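Nab2 (Chaetomium thermophilum, PDB 4LJ0) binds polyadenosine RNA through zinc fingers of the CCCH type, of which this fragment holds the third to fifth, and probably acts in the nucleus. Local coordinates at residues Y7-A12 against C56-E61. Residues are numbered along the deposited sequence; the frame is centred on the assembly and turned at random.
With ZN (zinc ion), chain H; ZN (zinc ion), chain F; nucleotides of chain C; nucleotides of chain D.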
loop_
_atom_site.group_PDB
_atom_site.type_symbol
_atom_site.label_atom_id
_atom_site.label_comp_id
_atom_site.label_asym_id
_atom_site.label_seq_id
_atom_site.Cartn_x
_atom_site.Cartn_y
_atom_site.Cartn_z
ATOM N N TYR A 7 -4.689 6.486 -3.856
ATOM C CA TYR A 7 -5.613 6.390 -4.982
ATOM C C TYR A 7 -4.909 6.634 -6.310
ATOM O O TYR A 7 -5.344 6.140 -7.351
ATOM C CB TYR A 7 -6.762 7.379 -4.803
ATOM C CG TYR A 7 -7.611 7.069 -3.595
ATOM C CD1 TYR A 7 -8.493 5.998 -3.605
ATOM C CD2 TYR A 7 -7.528 7.840 -2.442
ATOM C CE1 TYR A 7 -9.271 5.701 -2.504
ATOM C CE2 TYR A 7 -8.305 7.552 -1.334
ATOM C CZ TYR A 7 -9.174 6.480 -1.373
ATOM O OH TYR A 7 -9.952 6.184 -0.278
ATOM N N TRP A 8 -3.829 7.406 -6.267
ATOM C CA TRP A 8 -3.020 7.652 -7.451
ATOM C C TRP A 8 -2.598 6.307 -8.029
ATOM O O TRP A 8 -2.258 5.398 -7.275
ATOM C CB TRP A 8 -1.790 8.485 -7.083
ATOM C CG TRP A 8 -1.019 8.956 -8.268
ATOM C CD1 TRP A 8 -1.179 10.135 -8.935
ATOM C CD2 TRP A 8 0.024 8.249 -8.946
ATOM N NE1 TRP A 8 -0.297 10.208 -9.982
ATOM C CE2 TRP A 8 0.455 9.064 -10.011
ATOM C CE3 TRP A 8 0.641 7.011 -8.753
ATOM C CZ2 TRP A 8 1.472 8.679 -10.880
ATOM C CZ3 TRP A 8 1.653 6.631 -9.614
ATOM C CH2 TRP A 8 2.057 7.462 -10.666
ATOM N N PRO A 9 -2.614 6.163 -9.366
ATOM C CA PRO A 9 -2.888 7.145 -10.421
ATOM C C PRO A 9 -4.374 7.308 -10.742
ATOM O O PRO A 9 -4.709 7.756 -11.840
ATOM C CB PRO A 9 -2.157 6.546 -11.620
ATOM C CG PRO A 9 -2.318 5.078 -11.430
ATOM C CD PRO A 9 -2.292 4.841 -9.936
ATOM N N ASN A 10 -5.243 6.955 -9.797
ATOM C CA ASN A 10 -6.687 7.094 -9.979
ATOM C C ASN A 10 -7.311 7.955 -8.891
ATOM O O ASN A 10 -8.358 7.618 -8.338
ATOM C CB ASN A 10 -7.359 5.716 -10.013
ATOM C CG ASN A 10 -6.930 4.890 -11.209
ATOM O OD1 ASN A 10 -6.450 3.766 -11.064
ATOM N ND2 ASN A 10 -7.095 5.449 -12.401
ATOM N N CYS A 11 -6.656 9.069 -8.590
ATOM C CA CYS A 11 -7.148 10.005 -7.595
ATOM C C CYS A 11 -8.191 10.931 -8.216
ATOM O O CYS A 11 -7.935 11.566 -9.237
ATOM C CB CYS A 11 -5.989 10.821 -7.028
ATOM S SG CYS A 11 -6.486 11.943 -5.711
ATOM N N ALA A 12 -9.360 11.006 -7.585
ATOM C CA ALA A 12 -10.487 11.770 -8.117
ATOM C C ALA A 12 -10.663 13.123 -7.426
ATOM O O ALA A 12 -11.580 13.877 -7.757
ATOM C CB ALA A 12 -11.762 10.957 -7.990
ATOM N N CYS A 56 -2.795 0.108 -19.364
ATOM C CA CYS A 56 -2.733 -0.183 -17.933
ATOM C C CYS A 56 -1.373 0.227 -17.371
ATOM O O CYS A 56 -0.345 -0.226 -17.871
ATOM C CB CYS A 56 -2.962 -1.677 -17.687
ATOM S SG CYS A 56 -3.058 -2.142 -15.943
ATOM N N PRO A 57 -1.358 1.088 -16.337
ATOM C CA PRO A 57 -0.087 1.558 -15.771
ATOM C C PRO A 57 0.489 0.624 -14.717
ATOM O O PRO A 57 1.623 0.807 -14.280
ATOM C CB PRO A 57 -0.476 2.881 -15.118
ATOM C CG PRO A 57 -1.879 2.666 -14.686
ATOM C CD PRO A 57 -2.507 1.808 -15.752
ATOM N N PHE A 58 -0.283 -0.368 -14.300
ATOM C CA PHE A 58 0.175 -1.249 -13.239
ATOM C C PHE A 58 1.240 -2.224 -13.740
ATOM O O PHE A 58 1.564 -2.253 -14.927
ATOM C CB PHE A 58 -1.017 -1.953 -12.605
ATOM C CG PHE A 58 -1.905 -1.020 -11.833
ATOM C CD1 PHE A 58 -2.964 -0.378 -12.450
ATOM C CD2 PHE A 58 -1.654 -0.754 -10.497
ATOM C CE1 PHE A 58 -3.773 0.494 -11.741
ATOM C CE2 PHE A 58 -2.457 0.117 -9.785
ATOM C CZ PHE A 58 -3.519 0.741 -10.409
ATOM N N LEU A 59 1.800 -2.998 -12.821
ATOM C CA LEU A 59 2.924 -3.877 -13.117
ATOM C C LEU A 59 2.423 -5.261 -13.515
ATOM O O LEU A 59 1.682 -5.897 -12.768
ATOM C CB LEU A 59 3.828 -3.974 -11.885
ATOM C CG LEU A 59 5.064 -4.874 -11.954
ATOM C CD1 LEU A 59 6.060 -4.348 -12.975
ATOM C CD2 LEU A 59 5.707 -4.981 -10.582
ATOM N N HIS A 60 2.837 -5.721 -14.692
ATOM C CA HIS A 60 2.403 -7.012 -15.220
ATOM C C HIS A 60 3.540 -8.023 -15.258
ATOM O O HIS A 60 4.700 -7.655 -15.434
ATOM C CB HIS A 60 1.836 -6.828 -16.629
ATOM C CG HIS A 60 0.723 -5.833 -16.696
ATOM N ND1 HIS A 60 0.938 -4.483 -16.874
ATOM C CD2 HIS A 60 -0.616 -5.988 -16.578
ATOM C CE1 HIS A 60 -0.221 -3.851 -16.877
ATOM N NE2 HIS A 60 -1.181 -4.742 -16.700
ATOM N N GLU A 61 3.191 -9.297 -15.092
ATOM C CA GLU A 61 4.138 -10.398 -15.241
ATOM C C GLU A 61 4.098 -10.910 -16.676
ATOM O O GLU A 61 3.175 -10.586 -17.425
ATOM C CB GLU A 61 3.776 -11.541 -14.293
ATOM C CG GLU A 61 3.825 -11.169 -12.823
ATOM C CD GLU A 61 3.456 -12.329 -11.919
ATOM O OE1 GLU A 61 2.871 -13.314 -12.419
ATOM O OE2 GLU A 61 3.755 -12.259 -10.709
HETATM ZN ZN ZN H . -3.063 -4.396 -16.216
HETATM ZN ZN ZN F . -4.629 12.028 -4.386
ATOM P P A C 2 -16.081 6.174 -1.316
ATOM O OP1 A C 2 -17.454 5.922 -0.803
ATOM O OP2 A C 2 -14.968 5.286 -0.896
ATOM O "O5'" A C 2 -16.154 6.146 -2.906
ATOM C "C5'" A C 2 -15.245 6.911 -3.691
ATOM C "C4'" A C 2 -14.707 6.116 -4.853
ATOM O "O4'" A C 2 -13.740 6.934 -5.561
ATOM C "C3'" A C 2 -13.976 4.834 -4.472
ATOM O "O3'" A C 2 -14.135 3.863 -5.506
ATOM C "C2'" A C 2 -12.522 5.287 -4.384
ATOM O "O2'" A C 2 -11.577 4.258 -4.577
ATOM C "C1'" A C 2 -12.453 6.340 -5.492
ATOM N N9 A C 2 -11.497 7.424 -5.250
ATOM C C8 A C 2 -10.639 7.983 -6.163
ATOM N N7 A C 2 -9.918 8.966 -5.682
ATOM C C5 A C 2 -10.336 9.073 -4.365
ATOM C C6 A C 2 -9.953 9.934 -3.322
ATOM N N6 A C 2 -9.022 10.882 -3.452
ATOM N N1 A C 2 -10.563 9.786 -2.125
ATOM C C2 A C 2 -11.495 8.835 -1.996
ATOM N N3 A C 2 -11.940 7.971 -2.905
ATOM C C4 A C 2 -11.316 8.140 -4.084
ATOM P P A D 3 -12.485 3.184 -10.058
ATOM O OP1 A D 3 -12.915 3.196 -11.479
ATOM O OP2 A D 3 -13.213 2.330 -9.083
ATOM O "O5'" A D 3 -10.946 2.768 -9.997
ATOM C "C5'" A D 3 -10.044 3.142 -11.034
ATOM C "C4'" A D 3 -9.794 2.019 -12.017
ATOM O "O4'" A D 3 -8.478 1.439 -11.775
ATOM C "C3'" A D 3 -10.792 0.855 -11.976
ATOM O "O3'" A D 3 -11.105 0.423 -13.301
ATOM C "C2'" A D 3 -10.021 -0.237 -11.240
ATOM O "O2'" A D 3 -10.431 -1.554 -11.539
ATOM C "C1'" A D 3 -8.593 0.033 -11.702
ATOM N N9 A D 3 -7.566 -0.511 -10.805
ATOM C C8 A D 3 -7.355 -0.261 -9.471
ATOM N N7 A D 3 -6.357 -0.946 -8.958
ATOM C C5 A D 3 -5.883 -1.707 -10.019
ATOM C C6 A D 3 -4.836 -2.643 -10.139
ATOM N N6 A D 3 -4.027 -3.005 -9.140
ATOM N N1 A D 3 -4.639 -3.216 -11.344
ATOM C C2 A D 3 -5.438 -2.865 -12.357
ATOM N N3 A D 3 -6.448 -2.000 -12.370
ATOM C C4 A D 3 -6.622 -1.447 -11.158
#
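Pro9 meets Pro57 and Phe58 with the outer edge of its ring: its CG lies 4.1 Å from CG of Pro57, while its CD reaches CZ of Phe58 obliquely at 4.3 Å. The cis peptide bond between Trp8 and Pro9 belongs to a type VI turn over Tyr7-Asn10, closed by the hydrogen bond from Asn10 N to Tyr7 O. Asn10 presents OD1 to the edge of the Phe58 ring, near its plane; the same oxygen sits 3.2 Å from O4' of A3 of chain D. No hydrogen bond crosses the contact, a small, largely apolar touch between the first and third CCCH fingers of the fragment. Cys11 binds one zinc with Cys5, Cys16 and His20, whereas Cys56 and His60 bind another with Cys46 and Cys51. Both of these fingers stack an aromatic ring on an adenine. C6 of A3 lies 3.4 Å above the centre of Phe58, whose CG, anti to the carbonyl carbon (chi1 -68°), brings CZ to Pro9 and Asn10 and a ring face to the base. The Tyr7 ring stacks on the base of A2 of chain C, with C5 3.4 Å above the ring plane, offset toward the rim; N7 of A2 accepts a 2.8 Å hydrogen bond from Ala12 N. Replacing Tyr7 with a serine would probably leave one face of that adenine without the ring that stacks on it.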